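Putative Nitroreductase (Anabaena variabilis ATCC 29413, PDB 3EO7) binds flavin mononucleotide and probably works as an oxidoreductase of the nitroreductase family, with two regions of that family in a single chain. Local coordinates at residues Ser479-Phe484 against Ile502-Leu507; Leu421-Glu426 against Gly483-Gln488; Thr382-Cys387 against Ala433-Thr438; Ala100-Gly105 against Cys186-His191. All coordinates share one frame; numbering follows the deposited sequence.

In the fold
Contacts 1 and 3 belong to one mixed sheet: strand 500-508 of contact 1 runs beside strand 433-439 of contact 3, with centres about 9 Å apart. Contact 2, also about 9 Å from contact 1, shares G483 and F484 with it and leads from strand 477-481 into helix 486-493. Contact 4 comes first along the chain, in the first nitroreductase region, yet reaches contact 1 where H191 meets Y503, about 11 Å between centres. Contacts 2 and 3 then alternate (382-387, 421-426, 433-438, 483-488), and contact 3 closes before contact 1 opens. Contacts 1, 2 and 4 touch the flavin, so both regions help to build one FMN site, whereas contact 3 extends the sheet away from it.

Contact 1: residues Ser479-Phe484 against Ile502-Leu507; sequences SGIGGF and IYITTL. With FMN (flavin mononucleotide), chain B.
F484 has CG in the crowded position between its backbone N and carbonyl carbon (chi1 47°), which brings its side chain against I504, the two crossing obliquely; the extended isoleucine (chi2 175°) sets CD1 3.6 Å from F484 CB. T506 OG1 occupies the same crowded position and turns back to S479 O at 2.8 Å, in the carbonyl plane and on a lone pair. T506 N grips that oxygen too, from above the plane, while the hydroxyl also bonds to Y340. This antiparallel pairing continues with I481 N donating to I504 O at 2.9 Å, the isoleucines crossing obliquely on the face shared with S479 and T506. At the classic beta bulge of I502 and Y503, which faces H437, Y503 CG is anti to the backbone N (chi1 -169°) and carries the ring alongside the G480 backbone. Y503 OH lies 3.5 Å from G480 CA, where a CB would clash, and bonds to H191. S479 OG, anti to its backbone N, donates to G480 O at 2.9 Å. Facing the flavin are G480 O, 3.1 Å from FMN C4A, and G482 N, which donates to FMN N5 at 3.1 Å. That backbone N-H would probably polarise N5, the redox-active nitrogen of the isoalloxazine.

Contact 2: residues Leu421-Glu426 against Gly483-Gln488; sequences LCLGQE and GFFDDQ. With FMN (flavin mononucleotide), chain B; PGR (R-1,2-propanediol), chain R.
The tight, buried part of this contact centres on L421 O, which lies 3.2 Å from F484 CA. One backbone bond pins the two segments there: F485 N donates to L421 O at 3.0 Å, in the carbonyl plane. L421 CD2 then reaches Q488 CB at 3.6 Å, and F420 meets the F485 ring from outside the segments. The rim is more open, with L423, Q425 and Q488 partly exposed. Here CD2 of L423 sits over the centre of the phenyl ring, 3.5 Å from the F485 centroid, a CH-pi contact made face-on by a single methyl group. The other branch presses on G483, where a CB would come only 3.0 Å from L423 CD1. Q488 touches through CB while its amide turns off, and D487 O accepts from a propanediol probably left from crystallisation. C422 to Q425 form a type I' turn, and Q425 takes the N-cap position of helix 426-430. Its NE2 donates to C422 O at 3.2 Å. The extended chain also reaches the flavin, where OE1 accepts from FMN N3 at 2.8 Å and NE2 donates to FMN O4 at 3.0 Å. An alanine in place of Q425 would lose both flavin bonds and the tie to the turn, and would probably loosen the hold on the pyrimidine edge. Held by three bonds, the amide is fixed in rotation, its acceptor set against N3-H and its donor against O4, which would probably favour a protonated N3.

Contact 3: residues Thr382-Cys387 against Ala433-Thr438; sequences TFIAVC and AVIFHT
Three rings take part, and each meets the facing strand at its edge. F436 has F383 O in its plane and the methyl CB of A385 at its rim, 4.1 Å from F436 CE1. The F383 ring presents CE1 to T438 OG1 at 3.7 Å, the threonine crossing it at about a right angle with its hydroxyl hydrogen-bonded to E499, while Y398 meets the same ring from strand 395-400. H437 lies alongside T382, with OG1 of the threonine in the imidazole plane, 3.6 Å from H437 CD2. Both T382 OG1 and H437 NE2 bond to the hydroxyl of Y358, which ties the two strands together from outside. The T382 methyl CG2 also touches I435 CG2 at 3.6 Å. An alanine in place of T382 would lose both OG1 and CG2, and would probably leave Y358 less firmly placed and the packing on I435 weaker. I384 and I435 lie side by side, and I435 packs on L467 of helix 452-473. The backbones pair antiparallel: F436 N donates to F383 O at 2.8 Å, nearly along the C=O axis, and F383 N returns the bond to F436 O. A385 and V434 form the next such pair, while T382, I384 and V386 bond to strand 395-400. Side chains alternate accordingly: F383, A385, V434 and F436 make one face apolar, while T382, I384, I435 and H437 share the other, its polar ends satisfied by Y358.

Contact 4: residues Ala100-Gly105 against Cys186-His191; sequences APSAGG and CLDTGH. With FMN (flavin mononucleotide), chain B.
P101 is the first residue of the loop to touch the helix. Its CG rides over one face of the H191 imidazole, offset toward the rim, 3.7 Å from the ring centroid: a CH-pi contact in which the two side chains cross at about a right angle. P101 CB meanwhile comes 3.1 Å from FMN O3', and a water donates to both P101 O and D188 O. S102 follows, and its N donates to FMN O3' at 3.0 Å; that hydroxyl gives only a weak bond back to S102 O. With OG anti to the backbone N (chi1 166°), the serine hydroxyl reaches D188 OD2 at 2.7 Å from above the carboxylate plane, and Y107 N bonds to the same OG. A103 supplies the second grip, its N donating to D188 OD1 at 2.8 Å in a nearly straight bond (172°). A103 CB rests on the flavin, 3.6 Å from FMN C7. A second water links A103 O to D188 OD2, so three donors meet this buried carboxylate, which is consistent with a charged form. G104 and G105 turn the chain at positive phi, and G105 N closes back on S102 O at 2.8 Å.

The loop runs from strand 93-98 to strand 109-115 and lies against helix 181-202, where L187 CB meets C7M and the H191 ring meets C8M, from the side of the flavin opposite A103. H191 bonds onward to Q465 of helix 452-473 and to Y503 of strand 500-508, joining this family region to the second one.

Contact 1: residues Ser479-Phe484 against Ile502-Leu507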
# COMPACT_ATOMS: atom_id res chain seq x y z
N SER A 479 -2.10 12.44 -6.41
CA SER A 479 -0.89 12.25 -5.66
C SER A 479 -1.17 11.99 -4.20
O SER A 479 -1.93 12.72 -3.58
CB SER A 479 0.05 13.46 -5.77
OG SER A 479 1.29 13.21 -5.08
N GLY A 480 -0.49 11.00 -3.64
CA GLY A 480 -0.51 10.81 -2.22
C GLY A 480 0.27 11.95 -1.58
O GLY A 480 1.08 12.64 -2.24
N ILE A 481 0.02 12.14 -0.29
CA ILE A 481 0.69 13.11 0.57
C ILE A 481 0.98 12.37 1.89
O ILE A 481 0.05 12.03 2.62
CB ILE A 481 -0.22 14.32 0.89
CG1 ILE A 481 -0.66 15.04 -0.39
CG2 ILE A 481 0.47 15.26 1.88
CD1 ILE A 481 0.36 15.80 -1.09
N GLY A 482 2.25 12.13 2.19
CA GLY A 482 2.60 11.35 3.38
C GLY A 482 2.74 12.14 4.66
O GLY A 482 2.51 11.62 5.75
N GLY A 483 3.13 13.39 4.51
CA GLY A 483 3.38 14.31 5.62
C GLY A 483 2.34 15.40 5.69
O GLY A 483 2.01 16.05 4.70
N PHE A 484 1.82 15.63 6.89
CA PHE A 484 0.75 16.60 7.10
C PHE A 484 0.71 17.01 8.56
O PHE A 484 1.37 16.38 9.41
CB PHE A 484 -0.59 15.96 6.64
CG PHE A 484 -0.79 14.56 7.16
CD1 PHE A 484 -1.29 14.35 8.43
CD2 PHE A 484 -0.40 13.46 6.38
CE1 PHE A 484 -1.42 13.04 8.93
CE2 PHE A 484 -0.54 12.16 6.87
CZ PHE A 484 -1.05 11.96 8.15
N ILE A 502 -4.21 8.87 8.80
CA ILE A 502 -3.15 7.94 8.38
C ILE A 502 -2.56 8.32 7.03
O ILE A 502 -1.37 8.19 6.81
CB ILE A 502 -3.76 6.48 8.26
CG1 ILE A 502 -4.35 6.04 9.60
CG2 ILE A 502 -2.74 5.48 7.76
CD1 ILE A 502 -3.36 6.16 10.71
N TYR A 503 -3.40 8.76 6.09
CA TYR A 503 -2.92 9.04 4.75
C TYR A 503 -3.84 10.02 4.06
O TYR A 503 -5.01 10.12 4.43
CB TYR A 503 -2.84 7.71 3.97
CG TYR A 503 -2.14 7.70 2.64
CD1 TYR A 503 -1.00 8.46 2.41
CD2 TYR A 503 -2.58 6.86 1.62
CE1 TYR A 503 -0.35 8.45 1.19
CE2 TYR A 503 -1.93 6.80 0.39
CZ TYR A 503 -0.80 7.58 0.19
OH TYR A 503 -0.12 7.56 -0.96
N ILE A 504 -3.29 10.72 3.08
CA ILE A 504 -3.98 11.70 2.26
C ILE A 504 -3.72 11.39 0.79
O ILE A 504 -2.60 11.08 0.40
CB ILE A 504 -3.47 13.13 2.56
CG1 ILE A 504 -3.75 13.47 4.02
CG2 ILE A 504 -4.01 14.16 1.55
CD1 ILE A 504 -3.18 14.84 4.46
N THR A 505 -4.78 11.46 0.00
CA THR A 505 -4.69 11.31 -1.45
C THR A 505 -5.40 12.51 -2.11
O THR A 505 -6.59 12.69 -1.90
CB THR A 505 -5.28 10.00 -1.97
OG1 THR A 505 -4.63 8.88 -1.37
CG2 THR A 505 -5.19 9.92 -3.54
N THR A 506 -4.64 13.30 -2.86
CA THR A 506 -5.14 14.46 -3.58
C THR A 506 -5.56 14.03 -4.97
O THR A 506 -4.98 13.13 -5.55
CB THR A 506 -4.10 15.62 -3.68
OG1 THR A 506 -2.95 15.18 -4.43
CG2 THR A 506 -3.68 16.12 -2.25
N LEU A 507 -6.60 14.69 -5.47
CA LEU A 507 -7.15 14.45 -6.77
C LEU A 507 -7.43 15.79 -7.45
O LEU A 507 -7.97 16.72 -6.84
CB LEU A 507 -8.47 13.68 -6.63
CG LEU A 507 -8.40 12.31 -5.98
CD1 LEU A 507 -9.78 11.83 -5.52
CD2 LEU A 507 -7.73 11.34 -7.00
N1 FMN B . 4.33 13.46 -3.77
C2 FMN B . 4.33 14.79 -3.39
O2 FMN B . 4.51 15.69 -4.21
N3 FMN B . 4.16 15.20 -2.09
C4 FMN B . 4.02 14.31 -1.07
O4 FMN B . 3.69 14.73 0.05
C4A FMN B . 4.01 12.95 -1.41
N5 FMN B . 3.92 12.00 -0.42
C5A FMN B . 3.81 10.64 -0.77
C6 FMN B . 3.61 9.65 0.19
C7 FMN B . 3.53 8.30 -0.16
C7M FMN B . 3.18 7.25 0.91
C8 FMN B . 3.65 7.92 -1.49
C8M FMN B . 3.38 6.50 -1.95
C9 FMN B . 3.85 8.90 -2.48
C9A FMN B . 3.93 10.25 -2.12
N10 FMN B . 4.14 11.22 -3.09
C10 FMN B . 4.16 12.55 -2.75
C1' FMN B . 4.53 10.85 -4.51
C2' FMN B . 5.97 10.41 -4.65
O2' FMN B . 6.83 11.57 -4.68
C3' FMN B . 6.11 9.57 -5.92
O3' FMN B . 5.40 8.34 -5.77
C4' FMN B . 7.57 9.31 -6.33
O4' FMN B . 8.25 10.56 -6.64
C5' FMN B . 7.62 8.38 -7.53
O5' FMN B . 6.92 8.91 -8.63
P FMN B . 5.71 8.14 -9.31
O1P FMN B . 4.60 8.03 -8.28
O2P FMN B . 5.32 9.01 -10.49
O3P FMN B . 6.16 6.78 -9.76

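Contact 2: residues Leu421-Glu426 against Gly483-Gln488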
# COMPACT_ATOMS: atom_id res chain seq x y z
N LEU A 421 -2.38 22.32 5.64
CA LEU A 421 -2.39 20.98 6.20
C LEU A 421 -1.42 20.01 5.50
O LEU A 421 -0.83 19.16 6.16
CB LEU A 421 -3.80 20.37 6.26
CG LEU A 421 -4.79 21.07 7.21
CD1 LEU A 421 -6.18 20.51 6.97
CD2 LEU A 421 -4.36 20.96 8.69
N CYS A 422 -1.29 20.15 4.18
CA CYS A 422 -0.41 19.30 3.38
C CYS A 422 1.03 19.84 3.37
O CYS A 422 1.75 19.72 2.38
CB CYS A 422 -0.93 19.19 1.96
SG CYS A 422 -2.51 18.31 1.85
N LEU A 423 1.45 20.42 4.49
CA LEU A 423 2.79 21.01 4.66
C LEU A 423 3.12 22.06 3.61
O LEU A 423 4.24 22.14 3.11
CB LEU A 423 3.87 19.90 4.76
CG LEU A 423 3.65 18.85 5.85
CD1 LEU A 423 4.86 17.91 5.98
CD2 LEU A 423 3.31 19.50 7.23
N GLY A 424 2.12 22.85 3.23
CA GLY A 424 2.33 23.93 2.30
C GLY A 424 2.36 23.57 0.84
O GLY A 424 2.68 24.40 0.01
N GLN A 425 1.95 22.35 0.51
CA GLN A 425 1.98 21.91 -0.88
C GLN A 425 0.79 22.42 -1.68
O GLN A 425 -0.36 22.27 -1.24
CB GLN A 425 2.04 20.41 -0.97
CG GLN A 425 3.34 19.86 -0.38
CD GLN A 425 3.46 18.37 -0.56
OE1 GLN A 425 3.72 17.90 -1.66
NE2 GLN A 425 3.24 17.62 0.52
N GLU A 426 1.07 22.98 -2.86
CA GLU A 426 0.03 23.45 -3.78
C GLU A 426 -0.89 22.32 -4.21
O GLU A 426 -2.04 22.56 -4.60
CB GLU A 426 0.64 24.15 -4.99
CG GLU A 426 1.32 25.43 -4.62
CD GLU A 426 1.92 26.17 -5.80
OE1 GLU A 426 1.83 25.68 -6.96
OE2 GLU A 426 2.46 27.27 -5.56
N GLY A 483 3.13 13.39 4.51
CA GLY A 483 3.38 14.31 5.62
C GLY A 483 2.34 15.40 5.69
O GLY A 483 2.01 16.05 4.70
N PHE A 484 1.82 15.63 6.89
CA PHE A 484 0.75 16.60 7.10
C PHE A 484 0.71 17.01 8.56
O PHE A 484 1.37 16.38 9.41
CB PHE A 484 -0.59 15.96 6.64
CG PHE A 484 -0.79 14.56 7.16
CD1 PHE A 484 -1.29 14.35 8.43
CD2 PHE A 484 -0.40 13.46 6.38
CE1 PHE A 484 -1.42 13.04 8.93
CE2 PHE A 484 -0.54 12.16 6.87
CZ PHE A 484 -1.05 11.96 8.15
N PHE A 485 -0.02 18.08 8.86
CA PHE A 485 -0.16 18.53 10.24
C PHE A 485 -1.25 17.70 10.90
O PHE A 485 -2.41 18.10 10.95
CB PHE A 485 -0.41 20.02 10.30
CG PHE A 485 0.79 20.84 9.91
CD1 PHE A 485 2.01 20.67 10.55
CD2 PHE A 485 0.68 21.85 8.95
CE1 PHE A 485 3.12 21.44 10.20
CE2 PHE A 485 1.79 22.62 8.60
CZ PHE A 485 2.99 22.41 9.21
N ASP A 486 -0.82 16.56 11.48
CA ASP A 486 -1.73 15.55 12.00
C ASP A 486 -2.91 16.07 12.83
O ASP A 486 -4.05 15.81 12.49
CB ASP A 486 -0.95 14.54 12.86
CG ASP A 486 0.12 13.77 12.06
OD1 ASP A 486 1.05 14.44 11.55
OD2 ASP A 486 -0.01 12.51 11.97
N ASP A 487 -2.60 16.77 13.91
CA ASP A 487 -3.65 17.18 14.84
C ASP A 487 -4.54 18.25 14.27
O ASP A 487 -5.74 18.28 14.58
CB ASP A 487 -3.06 17.63 16.18
CG ASP A 487 -2.42 16.49 16.98
OD1 ASP A 487 -2.81 15.32 16.80
OD2 ASP A 487 -1.52 16.78 17.77
N GLN A 488 -3.99 19.08 13.40
CA GLN A 488 -4.74 20.20 12.84
C GLN A 488 -5.79 19.79 11.82
O GLN A 488 -6.75 20.53 11.57
CB GLN A 488 -3.76 21.24 12.26
CG GLN A 488 -2.99 22.05 13.33
CD GLN A 488 -1.99 21.24 14.15
OE1 GLN A 488 -1.33 20.33 13.63
NE2 GLN A 488 -1.88 21.55 15.45
N1 FMN B . 4.33 13.46 -3.77
C2 FMN B . 4.33 14.79 -3.39
O2 FMN B . 4.51 15.69 -4.21
N3 FMN B . 4.16 15.20 -2.09
C4 FMN B . 4.02 14.31 -1.07
O4 FMN B . 3.69 14.73 0.05
C4A FMN B . 4.01 12.95 -1.41
N5 FMN B . 3.92 12.00 -0.42
C5A FMN B . 3.81 10.64 -0.77
C6 FMN B . 3.61 9.65 0.19
C7 FMN B . 3.53 8.30 -0.16
C7M FMN B . 3.18 7.25 0.91
C8 FMN B . 3.65 7.92 -1.49
C8M FMN B . 3.38 6.50 -1.95
C9 FMN B . 3.85 8.90 -2.48
C9A FMN B . 3.93 10.25 -2.12
N10 FMN B . 4.14 11.22 -3.09
C10 FMN B . 4.16 12.55 -2.75
C1' FMN B . 4.53 10.85 -4.51
C2' FMN B . 5.97 10.41 -4.65
O2' FMN B . 6.83 11.57 -4.68
C3' FMN B . 6.11 9.57 -5.92
O3' FMN B . 5.40 8.34 -5.77
C4' FMN B . 7.57 9.31 -6.33
O4' FMN B . 8.25 10.56 -6.64
C5' FMN B . 7.62 8.38 -7.53
O5' FMN B . 6.92 8.91 -8.63
P FMN B . 5.71 8.14 -9.31
O1P FMN B . 4.60 8.03 -8.28
O2P FMN B . 5.32 9.01 -10.49
O3P FMN B . 6.16 6.78 -9.76
C1 PGR R . -6.02 14.27 16.52
C2 PGR R . -7.00 15.24 17.21
C3 PGR R . -6.53 15.58 18.62
O1 PGR R . -6.64 12.98 16.36
O2 PGR R . -7.13 16.49 16.50

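Contact 3: residues Thr382-Cys387 against Ala433-Thr438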
# COMPACT_ATOMS: atom_id res chain seq x y z
N THR A 382 -13.02 6.92 5.90
CA THR A 382 -12.70 7.78 4.79
C THR A 382 -13.49 9.08 4.89
O THR A 382 -14.71 9.06 5.06
CB THR A 382 -13.01 7.07 3.44
OG1 THR A 382 -12.26 5.84 3.36
CG2 THR A 382 -12.72 8.05 2.25
N PHE A 383 -12.77 10.20 4.84
CA PHE A 383 -13.37 11.56 4.82
C PHE A 383 -12.84 12.26 3.60
O PHE A 383 -11.67 12.07 3.22
CB PHE A 383 -13.04 12.37 6.07
CG PHE A 383 -13.63 11.78 7.32
CD1 PHE A 383 -13.00 10.70 7.96
CD2 PHE A 383 -14.84 12.25 7.83
CE1 PHE A 383 -13.57 10.12 9.12
CE2 PHE A 383 -15.40 11.67 8.98
CZ PHE A 383 -14.75 10.60 9.60
N ILE A 384 -13.70 13.04 2.95
CA ILE A 384 -13.30 13.71 1.74
C ILE A 384 -13.51 15.21 1.84
O ILE A 384 -14.63 15.67 2.10
CB ILE A 384 -14.08 13.18 0.49
CG1 ILE A 384 -14.06 11.63 0.50
CG2 ILE A 384 -13.51 13.75 -0.79
CD1 ILE A 384 -14.62 10.97 -0.78
N ALA A 385 -12.44 15.96 1.66
CA ALA A 385 -12.55 17.41 1.54
C ALA A 385 -12.78 17.70 0.06
O ALA A 385 -11.94 17.38 -0.79
CB ALA A 385 -11.29 18.13 2.05
N VAL A 386 -13.91 18.32 -0.25
CA VAL A 386 -14.27 18.65 -1.63
C VAL A 386 -14.15 20.15 -1.83
O VAL A 386 -14.79 20.92 -1.11
CB VAL A 386 -15.73 18.18 -1.91
CG1 VAL A 386 -16.23 18.67 -3.24
CG2 VAL A 386 -15.84 16.62 -1.75
N CYS A 387 -13.32 20.56 -2.79
CA CYS A 387 -13.16 21.97 -3.11
C CYS A 387 -13.62 22.32 -4.50
O CYS A 387 -14.01 23.45 -4.73
CB CYS A 387 -11.71 22.40 -2.98
SG CYS A 387 -11.13 22.20 -1.28
N ALA A 433 -10.50 17.42 -4.94
CA ALA A 433 -10.92 16.67 -3.75
C ALA A 433 -9.69 16.06 -3.10
O ALA A 433 -8.71 15.71 -3.78
CB ALA A 433 -11.91 15.58 -4.11
N VAL A 434 -9.78 15.88 -1.80
CA VAL A 434 -8.67 15.32 -1.02
C VAL A 434 -9.26 14.24 -0.12
O VAL A 434 -10.17 14.52 0.68
CB VAL A 434 -7.94 16.39 -0.23
CG1 VAL A 434 -6.78 15.71 0.59
CG2 VAL A 434 -7.37 17.51 -1.15
N ILE A 435 -8.79 13.01 -0.29
CA ILE A 435 -9.28 11.88 0.49
C ILE A 435 -8.38 11.56 1.69
O ILE A 435 -7.18 11.32 1.53
CB ILE A 435 -9.47 10.66 -0.42
CG1 ILE A 435 -10.48 10.99 -1.53
CG2 ILE A 435 -9.94 9.41 0.36
CD1 ILE A 435 -10.67 9.85 -2.49
N PHE A 436 -8.98 11.56 2.88
CA PHE A 436 -8.29 11.28 4.13
C PHE A 436 -8.69 9.90 4.64
O PHE A 436 -9.86 9.62 4.81
CB PHE A 436 -8.68 12.30 5.20
CG PHE A 436 -8.22 13.69 4.89
CD1 PHE A 436 -8.92 14.50 4.01
CD2 PHE A 436 -7.04 14.17 5.44
CE1 PHE A 436 -8.42 15.77 3.68
CE2 PHE A 436 -6.56 15.42 5.12
CZ PHE A 436 -7.25 16.21 4.24
N HIS A 437 -7.69 9.04 4.84
CA HIS A 437 -7.89 7.76 5.47
C HIS A 437 -7.52 7.94 6.93
O HIS A 437 -6.45 8.47 7.26
CB HIS A 437 -7.02 6.69 4.80
CG HIS A 437 -7.49 6.34 3.43
ND1 HIS A 437 -6.67 6.40 2.33
CD2 HIS A 437 -8.71 5.98 2.98
CE1 HIS A 437 -7.36 6.04 1.26
NE2 HIS A 437 -8.61 5.79 1.62
N THR A 438 -8.40 7.48 7.80
CA THR A 438 -8.21 7.64 9.22
C THR A 438 -8.49 6.35 9.98
O THR A 438 -9.07 5.41 9.45
CB THR A 438 -9.17 8.72 9.78
OG1 THR A 438 -10.49 8.19 9.86
CG2 THR A 438 -9.16 10.04 8.91

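Contact 4: residues Ala100-Gly105 against Cys186-His191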
# COMPACT_ATOMS: atom_id res chain seq x y z
N ALA A 100 4.89 1.06 -8.64
CA ALA A 100 4.36 1.51 -7.37
C ALA A 100 5.01 2.87 -7.01
O ALA A 100 6.22 3.03 -7.17
CB ALA A 100 4.69 0.52 -6.25
N PRO A 101 4.18 3.84 -6.52
CA PRO A 101 4.70 5.12 -6.03
C PRO A 101 5.42 4.87 -4.72
O PRO A 101 5.29 3.80 -4.13
CB PRO A 101 3.44 5.96 -5.82
CG PRO A 101 2.36 4.92 -5.51
CD PRO A 101 2.71 3.75 -6.40
N SER A 102 6.21 5.83 -4.27
CA SER A 102 6.94 5.71 -3.00
C SER A 102 7.25 7.10 -2.48
O SER A 102 7.71 7.96 -3.25
CB SER A 102 8.26 4.97 -3.19
OG SER A 102 9.14 5.11 -2.07
N ALA A 103 6.98 7.30 -1.19
CA ALA A 103 7.28 8.59 -0.54
C ALA A 103 8.75 8.91 -0.77
O ALA A 103 9.65 8.10 -0.48
CB ALA A 103 6.97 8.51 0.95
N GLY A 104 9.01 10.09 -1.32
CA GLY A 104 10.36 10.53 -1.62
C GLY A 104 11.06 9.83 -2.76
O GLY A 104 12.27 10.09 -3.00
N GLY A 105 10.37 8.93 -3.46
CA GLY A 105 11.01 8.12 -4.50
C GLY A 105 12.14 7.30 -3.89
O GLY A 105 13.20 7.16 -4.48
N CYS A 186 5.26 1.67 5.31
CA CYS A 186 4.05 0.85 5.28
C CYS A 186 3.07 1.31 4.20
O CYS A 186 2.46 0.48 3.53
CB CYS A 186 3.42 0.80 6.65
SG CYS A 186 4.45 -0.15 7.86
N LEU A 187 2.93 2.62 4.04
CA LEU A 187 2.10 3.19 2.94
C LEU A 187 2.64 2.74 1.59
O LEU A 187 1.87 2.29 0.74
CB LEU A 187 2.07 4.72 3.02
CG LEU A 187 1.31 5.22 4.26
CD1 LEU A 187 1.62 6.72 4.49
CD2 LEU A 187 -0.18 4.97 4.08
N ASP A 188 3.94 2.94 1.37
CA ASP A 188 4.61 2.53 0.12
C ASP A 188 4.32 1.04 -0.17
O ASP A 188 4.02 0.65 -1.30
CB ASP A 188 6.13 2.69 0.20
CG ASP A 188 6.61 4.12 0.15
OD1 ASP A 188 5.79 5.08 0.11
OD2 ASP A 188 7.86 4.28 0.17
N THR A 189 4.47 0.23 0.87
CA THR A 189 4.25 -1.19 0.74
C THR A 189 2.80 -1.47 0.39
O THR A 189 2.54 -2.28 -0.48
CB THR A 189 4.70 -1.92 1.99
OG1 THR A 189 6.12 -1.74 2.16
CG2 THR A 189 4.35 -3.41 1.90
N GLY A 190 1.84 -0.77 1.02
CA GLY A 190 0.43 -0.93 0.69
C GLY A 190 0.14 -0.64 -0.78
O GLY A 190 -0.64 -1.36 -1.39
N HIS A 191 0.79 0.37 -1.34
CA HIS A 191 0.62 0.69 -2.76
C HIS A 191 1.07 -0.50 -3.62
O HIS A 191 0.38 -0.89 -4.59
CB HIS A 191 1.38 1.96 -3.18
CG HIS A 191 0.66 3.25 -2.88
ND1 HIS A 191 -0.22 3.82 -3.76
CD2 HIS A 191 0.67 4.05 -1.78
CE1 HIS A 191 -0.70 4.95 -3.23
NE2 HIS A 191 -0.17 5.11 -2.03
N1 FMN B . 4.33 13.46 -3.77
C2 FMN B . 4.33 14.79 -3.39
O2 FMN B . 4.51 15.69 -4.21
N3 FMN B . 4.16 15.20 -2.09
C4 FMN B . 4.02 14.31 -1.07
O4 FMN B . 3.69 14.73 0.05
C4A FMN B . 4.01 12.95 -1.41
N5 FMN B . 3.92 12.00 -0.42
C5A FMN B . 3.81 10.64 -0.77
C6 FMN B . 3.61 9.65 0.19
C7 FMN B . 3.53 8.30 -0.16
C7M FMN B . 3.18 7.25 0.91
C8 FMN B . 3.65 7.92 -1.49
C8M FMN B . 3.38 6.50 -1.95
C9 FMN B . 3.85 8.90 -2.48
C9A FMN B . 3.93 10.25 -2.12
N10 FMN B . 4.14 11.22 -3.09
C10 FMN B . 4.16 12.55 -2.75
C1' FMN B . 4.53 10.85 -4.51
C2' FMN B . 5.97 10.41 -4.65
O2' FMN B . 6.83 11.57 -4.68
C3' FMN B . 6.11 9.57 -5.92
O3' FMN B . 5.40 8.34 -5.77
C4' FMN B . 7.57 9.31 -6.33
O4' FMN B . 8.25 10.56 -6.64
C5' FMN B . 7.62 8.38 -7.53
O5' FMN B . 6.92 8.91 -8.63
P FMN B . 5.71 8.14 -9.31
O1P FMN B . 4.60 8.03 -8.28
O2P FMN B . 5.32 9.01 -10.49
O3P FMN B . 6.16 6.78 -9.76
O HOH W 1 6.19 1.28 -3.07
O HOH W 2 9.55 6.05 1.44